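Local coordinates for protein endoglucanase (Uncultured bacterium, PDB 3X17) that probably hydrolyses internal beta-1,4-glucosidic bonds of cellulose, as an endoglucanase of glycoside hydrolase family 9 that carries an N-terminal Ig-like domain, at residues A[412-417]-A[459-464]; A[424-429]-A[436-441]; A[55-60]-A[95-100]; A[20-25]-A[483-488]. One frame throughout, in Å; residues are numbered along the deposited sequence.

Contact 1: residues A[412-417]-A[459-464]; sequences SVFQTY and ERAALA
Y417 and A461, whose CA atoms are 7.0 Å apart, mark where helices 396-418 and 456-469 meet, their local axes approaching to 10.7 Å at a crossing angle of 63°. The methyl of A461 sits almost squarely over the middle of the Y417 ring, CB lying 3.7 Å from the ring centroid in a CH-pi contact. F414 meets the same methyl with its rim, CD1 to A461 CB being 3.9 Å, so a ring face and a ring edge share one small side chain. A464 CB adds an oblique touch at Y417 CE1. Chi1 of 155° sets Y417 CG anti to the backbone N, and the ring extends across to the other helix. There its OH accepts from R460 NE at 3.3 Å; the arginine chain bends at chi3, and the guanidinium plane lies 39° from that of the ring. An alanine in place of Y417 would probably leave R460 NE without this acceptor and open a gap over the methyl of A461. Two buried alanines thus let the aromatic ring lie close to helix 456-469, while its hydroxyl takes a rather long bond from an arginine at the exposed margin, a mainly apolar junction with a polar outer end.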
loop_
_atom_site.group_PDB
_atom_site.type_symbol
_atom_site.label_atom_id
_atom_site.label_comp_id
_atom_site.label_asym_id
_atom_site.label_seq_id
_atom_site.Cartn_x
_atom_site.Cartn_y
_atom_site.Cartn_z
ATOM N N SER A 412 2.589 11.842 -16.317
ATOM C CA SER A 412 2.201 12.822 -15.297
ATOM C C SER A 412 2.823 12.551 -13.913
ATOM O O SER A 412 3.295 13.478 -13.269
ATOM C CB SER A 412 0.682 13.001 -15.210
ATOM O OG SER A 412 0.077 11.763 -14.916
ATOM N N VAL A 413 2.861 11.294 -13.465
ATOM C CA VAL A 413 3.548 11.009 -12.206
ATOM C C VAL A 413 5.005 11.500 -12.253
ATOM O O VAL A 413 5.445 12.217 -11.355
ATOM C CB VAL A 413 3.471 9.526 -11.779
ATOM C CG1 VAL A 413 4.372 9.284 -10.595
ATOM C CG2 VAL A 413 2.034 9.167 -11.413
ATOM N N PHE A 414 5.735 11.110 -13.298
ATOM C CA PHE A 414 7.133 11.471 -13.440
ATOM C C PHE A 414 7.369 12.978 -13.426
ATOM O O PHE A 414 8.312 13.458 -12.787
ATOM C CB PHE A 414 7.724 10.875 -14.703
ATOM C CG PHE A 414 9.233 10.950 -14.749
ATOM C CD1 PHE A 414 9.999 10.133 -13.927
ATOM C CD2 PHE A 414 9.877 11.936 -15.509
ATOM C CE1 PHE A 414 11.390 10.244 -13.896
ATOM C CE2 PHE A 414 11.267 12.047 -15.492
ATOM C CZ PHE A 414 12.022 11.207 -14.677
ATOM N N GLN A 415 6.472 13.728 -14.062
ATOM C CA GLN A 415 6.564 15.185 -14.048
ATOM C C GLN A 415 6.437 15.783 -12.647
ATOM O O GLN A 415 7.133 16.767 -12.302
ATOM C CB GLN A 415 5.505 15.789 -14.962
ATOM C CG GLN A 415 5.130 17.214 -14.593
ATOM C CD GLN A 415 4.125 17.837 -15.560
ATOM O OE1 GLN A 415 3.588 18.913 -15.300
ATOM N NE2 GLN A 415 3.882 17.172 -16.682
ATOM N N THR A 416 5.523 15.234 -11.838
ATOM C CA THR A 416 5.423 15.683 -10.447
ATOM C C THR A 416 6.693 15.320 -9.675
ATOM O O THR A 416 7.242 16.127 -8.923
ATOM C CB THR A 416 4.178 15.109 -9.741
ATOM O OG1 THR A 416 3.019 15.360 -10.541
ATOM C CG2 THR A 416 3.978 15.770 -8.361
ATOM N N TYR A 417 7.184 14.113 -9.895
ATOM C CA TYR A 417 8.386 13.672 -9.216
ATOM C C TYR A 417 9.532 14.657 -9.493
ATOM O O TYR A 417 10.332 14.965 -8.601
ATOM C CB TYR A 417 8.749 12.266 -9.687
ATOM C CG TYR A 417 10.210 11.887 -9.551
ATOM C CD1 TYR A 417 10.722 11.434 -8.342
ATOM C CD2 TYR A 417 11.057 11.896 -10.659
ATOM C CE1 TYR A 417 12.073 11.058 -8.212
ATOM C CE2 TYR A 417 12.386 11.465 -10.555
ATOM C CZ TYR A 417 12.887 11.069 -9.314
ATOM O OH TYR A 417 14.199 10.663 -9.181
ATOM N N GLU A 459 12.053 3.644 -13.137
ATOM C CA GLU A 459 12.461 2.744 -12.074
ATOM C C GLU A 459 13.174 3.493 -10.947
ATOM O O GLU A 459 12.950 3.229 -9.746
ATOM C CB GLU A 459 13.356 1.655 -12.647
ATOM C CG GLU A 459 13.442 0.407 -11.794
ATOM C CD GLU A 459 14.204 -0.718 -12.491
ATOM O OE1 GLU A 459 13.645 -1.330 -13.414
ATOM O OE2 GLU A 459 15.380 -0.946 -12.166
ATOM N N ARG A 460 13.956 4.494 -11.327
ATOM C CA ARG A 460 14.554 5.361 -10.324
ATOM C C ARG A 460 13.466 6.112 -9.543
ATOM O O ARG A 460 13.535 6.199 -8.316
ATOM C CB ARG A 460 15.570 6.347 -10.921
ATOM C CG ARG A 460 16.212 7.264 -9.843
ATOM C CD ARG A 460 17.214 8.266 -10.448
ATOM N NE ARG A 460 16.536 9.396 -11.094
ATOM C CZ ARG A 460 16.538 9.634 -12.410
ATOM N NH1 ARG A 460 17.201 8.821 -13.233
ATOM N NH2 ARG A 460 15.871 10.681 -12.906
ATOM N N ALA A 461 12.492 6.669 -10.260
ATOM C CA ALA A 461 11.433 7.427 -9.616
ATOM C C ALA A 461 10.615 6.545 -8.679
ATOM O O ALA A 461 10.164 7.012 -7.651
ATOM C CB ALA A 461 10.529 8.120 -10.649
ATOM N N ALA A 462 10.383 5.289 -9.059
ATOM C CA ALA A 462 9.695 4.344 -8.193
ATOM C C ALA A 462 10.542 4.055 -6.954
ATOM O O ALA A 462 10.032 4.053 -5.822
ATOM C CB ALA A 462 9.392 3.042 -8.950
ATOM N N LEU A 463 11.831 3.800 -7.146
ATOM C CA LEU A 463 12.709 3.540 -5.998
ATOM C C LEU A 463 12.639 4.703 -5.018
ATOM O O LEU A 463 12.670 4.511 -3.795
ATOM C CB LEU A 463 14.167 3.354 -6.432
ATOM C CG LEU A 463 15.195 3.170 -5.313
ATOM C CD1 LEU A 463 14.805 1.935 -4.435
ATOM C CD2 LEU A 463 16.570 2.919 -5.947
ATOM N N ALA A 464 12.555 5.904 -5.566
ATOM C CA ALA A 464 12.532 7.117 -4.755
ATOM C C ALA A 464 11.322 7.140 -3.799
ATOM O O ALA A 464 11.308 7.909 -2.817
ATOM C CB ALA A 464 12.513 8.339 -5.667
#

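Contact 2: residues A[424-429]-A[436-441]; sequences VPILAG and NKEALA
I426 CG1 lies above the plane of the E438 carboxylate, displaced from CD, with OE2 the nearest atom at 4.1 Å. This approach is packing only; the same oxygen forms a long, weak ion pair with K442, one turn further along helix 435-452. On the proline ring of P425 the contact is made at CD, which lies 4.2 Å from A439 CB, while V413 of helix 396-418 also packs on this ring. The A439 methyl receives two more neighbours from the loop: V424 CG2 at 4.1 Å, and I426 CD1, a little further off at 4.3 Å. I426 reaches the helix because CG1 is anti to the carbonyl carbon and the chain then extends (chi2 168°), which carries CD1 up to the backbone, 4.0 Å from A439 N. P425 is the centre of an inverse gamma turn, closed by a weak bond of 2.8 Å from I426 N to V424 O. This sharp bend lies in the connection between helices 396-418 and 435-452, consecutive helices of the (alpha/alpha)6 barrel, and folds the returning chain against the start of the second helix. The carbonyl oxygen of P425 accepts from K442 NZ, so a single lysine links the turn to the helix and lies close to E438 as well. From helix 456-469, Q465 packs against both P425 and A439, and Y468 against V424.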
loop_
_atom_site.group_PDB
_atom_site.type_symbol
_atom_site.label_atom_id
_atom_site.label_comp_id
_atom_site.label_asym_id
_atom_site.label_seq_id
_atom_site.Cartn_x
_atom_site.Cartn_y
_atom_site.Cartn_z
ATOM N N VAL A 424 8.924 12.663 -3.616
ATOM C CA VAL A 424 7.512 12.289 -3.425
ATOM C C VAL A 424 6.650 13.028 -4.429
ATOM O O VAL A 424 6.762 14.237 -4.559
ATOM C CB VAL A 424 7.014 12.558 -1.972
ATOM C CG1 VAL A 424 7.208 14.014 -1.576
ATOM C CG2 VAL A 424 5.529 12.179 -1.839
ATOM N N PRO A 425 5.891 12.285 -5.248
ATOM C CA PRO A 425 5.155 12.886 -6.368
ATOM C C PRO A 425 3.855 13.536 -5.934
ATOM O O PRO A 425 2.812 13.346 -6.573
ATOM C CB PRO A 425 4.898 11.698 -7.311
ATOM C CG PRO A 425 5.059 10.477 -6.452
ATOM C CD PRO A 425 5.658 10.836 -5.143
ATOM N N ILE A 426 3.954 14.401 -4.931
ATOM C CA ILE A 426 2.786 15.032 -4.355
ATOM C C ILE A 426 3.133 16.475 -4.017
ATOM O O ILE A 426 4.131 16.737 -3.350
ATOM C CB ILE A 426 2.321 14.289 -3.075
ATOM C CG1 ILE A 426 2.067 12.806 -3.397
ATOM C CG2 ILE A 426 1.067 14.937 -2.525
ATOM C CD1 ILE A 426 1.889 11.896 -2.167
ATOM N N LEU A 427 2.345 17.417 -4.519
ATOM C CA LEU A 427 2.641 18.833 -4.261
ATOM C C LEU A 427 1.938 19.327 -2.996
ATOM O O LEU A 427 0.871 18.808 -2.610
ATOM C CB LEU A 427 2.246 19.700 -5.454
ATOM C CG LEU A 427 2.839 19.353 -6.829
ATOM C CD1 LEU A 427 2.267 20.271 -7.884
ATOM C CD2 LEU A 427 4.370 19.466 -6.787
ATOM N N ALA A 428 2.544 20.328 -2.367
ATOM C CA ALA A 428 1.921 21.077 -1.289
ATOM C C ALA A 428 0.483 21.485 -1.621
ATOM O O ALA A 428 0.194 21.934 -2.728
ATOM C CB ALA A 428 2.764 22.324 -0.939
ATOM N N GLY A 429 -0.412 21.333 -0.650
ATOM C CA GLY A 429 -1.834 21.529 -0.897
ATOM C C GLY A 429 -2.520 20.234 -1.292
ATOM O O GLY A 429 -3.753 20.152 -1.285
ATOM N N ASN A 436 1.318 8.632 1.997
ATOM C CA ASN A 436 2.325 7.609 1.764
ATOM C C ASN A 436 1.868 6.531 0.786
ATOM O O ASN A 436 2.601 6.121 -0.114
ATOM C CB ASN A 436 2.729 6.970 3.082
ATOM C CG ASN A 436 3.589 7.892 3.927
ATOM O OD1 ASN A 436 4.026 8.942 3.458
ATOM N ND2 ASN A 436 3.836 7.506 5.169
ATOM N N LYS A 437 0.640 6.075 0.953
ATOM C CA LYS A 437 0.107 5.044 0.083
ATOM C C LYS A 437 0.031 5.562 -1.363
ATOM O O LYS A 437 0.405 4.870 -2.325
ATOM C CB LYS A 437 -1.274 4.612 0.589
ATOM C CG LYS A 437 -1.974 3.560 -0.291
ATOM C CD LYS A 437 -2.761 4.225 -1.380
ATOM C CE LYS A 437 -3.904 5.080 -0.787
ATOM N NZ LYS A 437 -5.108 5.064 -1.722
ATOM N N GLU A 438 -0.463 6.781 -1.501
ATOM C CA GLU A 438 -0.566 7.470 -2.788
ATOM C C GLU A 438 0.796 7.616 -3.494
ATOM O O GLU A 438 0.897 7.381 -4.707
ATOM C CB GLU A 438 -1.242 8.849 -2.590
ATOM C CG GLU A 438 -1.338 9.687 -3.853
ATOM C CD GLU A 438 -2.053 11.028 -3.651
ATOM O OE1 GLU A 438 -2.911 11.146 -2.738
ATOM O OE2 GLU A 438 -1.801 11.944 -4.461
ATOM N N ALA A 439 1.844 7.923 -2.725
ATOM C CA ALA A 439 3.214 7.950 -3.262
ATOM C C ALA A 439 3.561 6.593 -3.849
ATOM O O ALA A 439 4.088 6.498 -4.968
ATOM C CB ALA A 439 4.210 8.301 -2.181
ATOM N N LEU A 440 3.363 5.552 -3.054
ATOM C CA LEU A 440 3.805 4.236 -3.473
ATOM C C LEU A 440 2.946 3.726 -4.627
ATOM O O LEU A 440 3.449 3.056 -5.536
ATOM C CB LEU A 440 3.802 3.268 -2.297
ATOM C CG LEU A 440 5.001 3.371 -1.345
ATOM C CD1 LEU A 440 4.634 2.674 -0.024
ATOM C CD2 LEU A 440 6.265 2.713 -1.950
ATOM N N ALA A 441 1.653 4.045 -4.601
ATOM C CA ALA A 441 0.737 3.668 -5.679
ATOM C C ALA A 441 1.139 4.369 -6.983
ATOM O O ALA A 441 0.943 3.812 -8.059
ATOM C CB ALA A 441 -0.706 4.037 -5.316
#

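Contact 3: residues A[55-60]-A[95-100]; sequences IVRADD and GRYVAQ
I55 and Y97 cross at about a right angle, CG2 of the isoleucine lying 3.7 Å from CD1 of the ring and equally close to its CB. The other branch of I55 goes elsewhere: with CG1 anti to the carbonyl carbon and the chain bent again at chi2 (-48°), CD1 comes to 3.8 Å from A99 CB. I55 and A99 form a non-hydrogen-bonded antiparallel pair with their side chains on one face of the sheet. V56 and V98, the next pair, point to the other face. Between these valines the backbones are joined twice, V56 N to V98 O at 2.8 Å and V98 N to V56 O at 2.9 Å. Strands 52-57 and 95-101 are thus antiparallel neighbours in the sheet of the N-terminal Ig-like domain, with strand 63-74 on the far side of the first and 110-112 on the far side of the second. V64 and W65 touch I55, and V64, F110 and I112 touch Y97, whose OH is bonded to A93 O. R57 and Y97 form the next non-hydrogen-bonded pair, but their side chains diverge, although R57 CG still comes within 4.2 Å of Y97 CE1. The chain then turns away, and A58 N makes a nearly straight bond to R96 O (170°), with the alanine methyl lying 3.4 Å from that same oxygen. R96 itself sends its guanidinium away to a salt bridge with E109. At the strand end, R57 NE binds the syn lone pair of D59 OD1 from the turn that follows, part of a charged network that also includes D60.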
loop_
_atom_site.group_PDB
_atom_site.type_symbol
_atom_site.label_atom_id
_atom_site.label_comp_id
_atom_site.label_asym_id
_atom_site.label_seq_id
_atom_site.Cartn_x
_atom_site.Cartn_y
_atom_site.Cartn_z
ATOM N N ILE A 55 30.837 8.896 2.586
ATOM C CA ILE A 55 30.258 7.692 3.154
ATOM C C ILE A 55 31.360 6.958 3.884
ATOM O O ILE A 55 32.464 6.815 3.371
ATOM C CB ILE A 55 29.711 6.737 2.086
ATOM C CG1 ILE A 55 28.706 7.421 1.139
ATOM C CG2 ILE A 55 29.270 5.400 2.722
ATOM C CD1 ILE A 55 27.620 8.252 1.807
ATOM N N VAL A 56 31.023 6.408 5.039
ATOM C CA VAL A 56 32.018 5.965 5.999
ATOM C C VAL A 56 31.604 4.589 6.554
ATOM O O VAL A 56 30.450 4.387 6.906
ATOM C CB VAL A 56 32.095 6.984 7.147
ATOM C CG1 VAL A 56 32.875 6.425 8.273
ATOM C CG2 VAL A 56 32.713 8.289 6.658
ATOM N N ARG A 57 32.523 3.633 6.598
ATOM C CA ARG A 57 32.226 2.352 7.258
ATOM C C ARG A 57 31.719 2.586 8.682
ATOM O O ARG A 57 32.254 3.429 9.413
ATOM C CB ARG A 57 33.446 1.422 7.266
ATOM C CG ARG A 57 33.755 0.772 5.916
ATOM C CD ARG A 57 33.896 -0.747 6.029
ATOM N NE ARG A 57 35.027 -1.121 6.871
ATOM C CZ ARG A 57 36.289 -1.167 6.453
ATOM N NH1 ARG A 57 36.585 -0.896 5.187
ATOM N NH2 ARG A 57 37.259 -1.494 7.299
ATOM N N ALA A 58 30.641 1.899 9.046
ATOM C CA ALA A 58 30.088 2.017 10.391
ATOM C C ALA A 58 31.121 1.645 11.449
ATOM O O ALA A 58 31.264 2.347 12.445
ATOM C CB ALA A 58 28.839 1.157 10.542
ATOM N N ASP A 59 31.828 0.539 11.227
ATOM C CA ASP A 59 32.814 0.026 12.184
ATOM C C ASP A 59 34.042 0.937 12.405
ATOM O O ASP A 59 34.315 1.333 13.543
ATOM C CB ASP A 59 33.245 -1.405 11.812
ATOM C CG ASP A 59 33.742 -1.517 10.377
ATOM O OD1 ASP A 59 34.130 -0.483 9.790
ATOM O OD2 ASP A 59 33.750 -2.641 9.831
ATOM N N ASP A 60 34.733 1.306 11.316
ATOM C CA ASP A 60 35.989 2.084 11.366
ATOM C C ASP A 60 35.787 3.576 11.463
ATOM O O ASP A 60 36.538 4.266 12.153
ATOM C CB ASP A 60 36.816 1.849 10.114
ATOM C CG ASP A 60 37.280 0.439 10.000
ATOM O OD1 ASP A 60 36.901 -0.362 10.877
ATOM O OD2 ASP A 60 38.007 0.128 9.032
ATOM N N GLY A 95 27.810 -3.941 3.070
ATOM C CA GLY A 95 28.193 -3.677 4.449
ATOM C C GLY A 95 27.339 -2.622 5.125
ATOM O O GLY A 95 26.255 -2.269 4.643
ATOM N N ARG A 96 27.871 -2.043 6.188
ATOM C CA ARG A 96 27.122 -1.057 6.944
ATOM C C ARG A 96 27.864 0.260 6.990
ATOM O O ARG A 96 29.071 0.279 7.226
ATOM C CB ARG A 96 26.919 -1.567 8.363
ATOM C CG ARG A 96 25.726 -0.967 9.027
ATOM C CD ARG A 96 25.011 -1.980 9.933
ATOM N NE ARG A 96 23.816 -1.346 10.471
ATOM C CZ ARG A 96 22.662 -1.272 9.822
ATOM N NH1 ARG A 96 22.498 -1.931 8.680
ATOM N NH2 ARG A 96 21.654 -0.589 10.347
ATOM N N TYR A 97 27.127 1.360 6.875
ATOM C CA TYR A 97 27.731 2.650 6.583
ATOM C C TYR A 97 27.026 3.829 7.270
ATOM O O TYR A 97 25.882 3.715 7.728
ATOM C CB TYR A 97 27.767 2.900 5.068
ATOM C CG TYR A 97 28.503 1.839 4.268
ATOM C CD1 TYR A 97 29.865 1.955 3.991
ATOM C CD2 TYR A 97 27.819 0.768 3.720
ATOM C CE1 TYR A 97 30.527 0.998 3.231
ATOM C CE2 TYR A 97 28.463 -0.186 2.968
ATOM C CZ TYR A 97 29.812 -0.056 2.703
ATOM O OH TYR A 97 30.427 -1.017 1.936
ATOM N N VAL A 98 27.680 4.982 7.227
ATOM C CA VAL A 98 27.092 6.241 7.627
ATOM C C VAL A 98 27.421 7.311 6.592
ATOM O O VAL A 98 28.501 7.304 5.997
ATOM C CB VAL A 98 27.621 6.658 8.998
ATOM C CG1 VAL A 98 27.396 8.130 9.232
ATOM C CG2 VAL A 98 26.954 5.809 10.096
ATOM N N ALA A 99 26.474 8.208 6.339
ATOM C CA ALA A 99 26.733 9.371 5.499
ATOM C C ALA A 99 27.051 10.578 6.376
ATOM O O ALA A 99 26.357 10.846 7.374
ATOM C CB ALA A 99 25.528 9.671 4.589
ATOM N N GLN A 100 28.082 11.323 5.976
ATOM C CA GLN A 100 28.730 12.307 6.841
ATOM C C GLN A 100 29.048 13.513 5.998
ATOM O O GLN A 100 29.869 13.424 5.092
ATOM C CB GLN A 100 30.033 11.718 7.391
ATOM C CG GLN A 100 30.862 12.679 8.237
ATOM C CD GLN A 100 30.202 12.984 9.565
ATOM O OE1 GLN A 100 29.850 14.129 9.852
ATOM N NE2 GLN A 100 30.003 11.948 10.375
#

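Contact 4: residues A[20-25]-A[483-488]; sequences VNQVGY and LGSNPP
Q22 OE1 takes two backbone N-H groups from the opposite loop, S485 N and N486 N, each 2.9 Å away. Both donors stand somewhat out of the plane of the amide carbonyl, by 17° and 29° respectively. Nearer the backbone, Q22 CB rests 3.6 Å from G484 CA; a CB on that glycine would collide with it, and the positive phi there also suits a residue without a side chain. Beside this pair V23 CG2 approaches L483 CB at 4.3 Å. A water binds Q22 O at 2.9 Å and weakly joins it to S485 OG. The glutamine chain leaves with CG beside the backbone N (chi1 -79°) and extends toward the loop, where NE2 is engaged by A476 O, so that both ends of the amide are held and its rotation is fixed. An alanine in place of Q22 would probably leave the N-H groups of S485 and N486 without their shared acceptor and the loop less firmly joined to the Ig-like domain. In the next shell N21 shapes the turn that presents Q22: its OD1 accepts from V23 N, an Asx turn, and from G24 N, each at 2.8 Å. On the opposite loop, N486 OD1 accepts from R489 and K477. Around these residues the two domains meet: V23 pairs by its backbone with A111 of strand 110-112 and packs on V115 and V119 of helix 115-130, L483 touches A122 of that helix, and Q22 is backbone-bonded to L470, just past helix 456-469.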
loop_
_atom_site.group_PDB
_atom_site.type_symbol
_atom_site.label_atom_id
_atom_site.label_comp_id
_atom_site.label_asym_id
_atom_site.label_seq_id
_atom_site.Cartn_x
_atom_site.Cartn_y
_atom_site.Cartn_z
ATOM N N VAL A 20 18.973 9.808 4.314
ATOM C CA VAL A 20 19.257 8.595 3.547
ATOM C C VAL A 20 18.099 7.614 3.791
ATOM O O VAL A 20 17.324 7.791 4.722
ATOM C CB VAL A 20 20.581 7.898 4.035
ATOM C CG1 VAL A 20 21.808 8.745 3.742
ATOM C CG2 VAL A 20 20.520 7.575 5.505
ATOM N N ASN A 21 17.938 6.630 2.913
ATOM C CA ASN A 21 17.100 5.467 3.194
ATOM C C ASN A 21 17.648 4.798 4.434
ATOM O O ASN A 21 18.797 4.318 4.434
ATOM C CB ASN A 21 17.177 4.475 2.036
ATOM C CG ASN A 21 16.227 3.314 2.206
ATOM O OD1 ASN A 21 16.200 2.672 3.258
ATOM N ND2 ASN A 21 15.395 3.070 1.185
ATOM N N GLN A 22 16.820 4.711 5.470
ATOM C CA GLN A 22 17.300 4.259 6.762
ATOM C C GLN A 22 17.470 2.759 6.851
ATOM O O GLN A 22 18.004 2.251 7.832
ATOM C CB GLN A 22 16.382 4.738 7.873
ATOM C CG GLN A 22 16.604 6.197 8.266
ATOM C CD GLN A 22 15.449 6.751 9.081
ATOM O OE1 GLN A 22 14.915 6.060 9.954
ATOM N NE2 GLN A 22 15.176 8.036 8.918
ATOM N N VAL A 23 16.978 2.035 5.859
ATOM C CA VAL A 23 17.296 0.632 5.781
ATOM C C VAL A 23 18.557 0.517 4.919
ATOM O O VAL A 23 19.548 -0.083 5.329
ATOM C CB VAL A 23 16.151 -0.198 5.144
ATOM C CG1 VAL A 23 16.573 -1.672 5.040
ATOM C CG2 VAL A 23 14.902 -0.097 5.994
ATOM N N GLY A 24 18.507 1.106 3.731
ATOM C CA GLY A 24 19.710 1.234 2.897
ATOM C C GLY A 24 19.431 1.092 1.407
ATOM O O GLY A 24 18.427 1.609 0.900
ATOM N N TYR A 25 20.351 0.439 0.696
ATOM C CA TYR A 25 20.361 0.471 -0.769
ATOM C C TYR A 25 20.852 -0.855 -1.312
ATOM O O TYR A 25 21.767 -1.455 -0.741
ATOM C CB TYR A 25 21.272 1.597 -1.278
ATOM C CG TYR A 25 20.927 2.980 -0.731
ATOM C CD1 TYR A 25 21.437 3.405 0.489
ATOM C CD2 TYR A 25 20.130 3.864 -1.453
ATOM C CE1 TYR A 25 21.109 4.636 1.019
ATOM C CE2 TYR A 25 19.822 5.136 -0.943
ATOM C CZ TYR A 25 20.331 5.514 0.290
ATOM O OH TYR A 25 20.021 6.747 0.840
ATOM N N LEU A 483 11.138 -0.533 11.084
ATOM C CA LEU A 483 12.164 -0.357 10.061
ATOM C C LEU A 483 12.911 0.959 10.197
ATOM O O LEU A 483 12.312 2.005 10.467
ATOM C CB LEU A 483 11.564 -0.474 8.651
ATOM C CG LEU A 483 10.886 -1.807 8.282
ATOM C CD1 LEU A 483 10.448 -1.830 6.830
ATOM C CD2 LEU A 483 11.770 -3.026 8.627
ATOM N N GLY A 484 14.206 0.924 9.907
ATOM C CA GLY A 484 15.043 2.127 9.928
ATOM C C GLY A 484 15.316 2.574 11.350
ATOM O O GLY A 484 15.105 1.815 12.300
ATOM N N SER A 485 15.809 3.797 11.509
ATOM C CA SER A 485 16.255 4.221 12.836
ATOM C C SER A 485 15.291 5.166 13.500
ATOM O O SER A 485 15.391 5.369 14.695
ATOM C CB SER A 485 17.668 4.815 12.802
ATOM O OG SER A 485 17.694 6.007 12.033
ATOM N N ASN A 486 14.353 5.733 12.734
ATOM C CA ASN A 486 13.333 6.636 13.293
ATOM C C ASN A 486 11.884 6.302 12.849
ATOM O O ASN A 486 11.180 7.153 12.294
ATOM C CB ASN A 486 13.677 8.121 13.000
ATOM C CG ASN A 486 12.711 9.099 13.699
ATOM O OD1 ASN A 486 12.029 8.714 14.637
ATOM N ND2 ASN A 486 12.623 10.349 13.209
ATOM N N PRO A 487 11.454 5.050 13.072
ATOM C CA PRO A 487 10.118 4.603 12.738
ATOM C C PRO A 487 9.043 5.238 13.640
ATOM O O PRO A 487 9.368 5.981 14.580
ATOM C CB PRO A 487 10.202 3.097 12.985
ATOM C CG PRO A 487 11.187 2.980 14.134
ATOM C CD PRO A 487 12.215 4.022 13.816
ATOM N N PRO A 488 7.765 4.951 13.357
ATOM C CA PRO A 488 6.665 5.378 14.226
ATOM C C PRO A 488 6.631 4.575 15.524
ATOM O O PRO A 488 6.388 3.381 15.504
ATOM C CB PRO A 488 5.427 5.069 13.389
ATOM C CG PRO A 488 5.922 4.976 11.986
ATOM C CD PRO A 488 7.276 4.355 12.111
HETATM O O HOH W 1 19.055 3.793 10.109
#

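Contact 3 lies within the N-terminal Ig-like domain, contacts 1 and 2 within the catalytic barrel, and contact 4 bridges the two. Along the chain contact 4 encloses all the others, contact 3 closing before contact 1 opens and contact 2 nested inside contact 1. Contacts 1 and 2, with centres 10 Å apart, touch through T416 and V413 against the 424-429 loop and involve the consecutive helices 396-418, 435-452 and 456-469. Contacts 3 and 4, about 15 Å apart between centres, share the Ig-like sheet and meet where A99 packs on V20. Contact 4, its centre about 20 Å from that of contact 1 and not touching it, lies at the domain interface between the Ig-like sheet and the barrel.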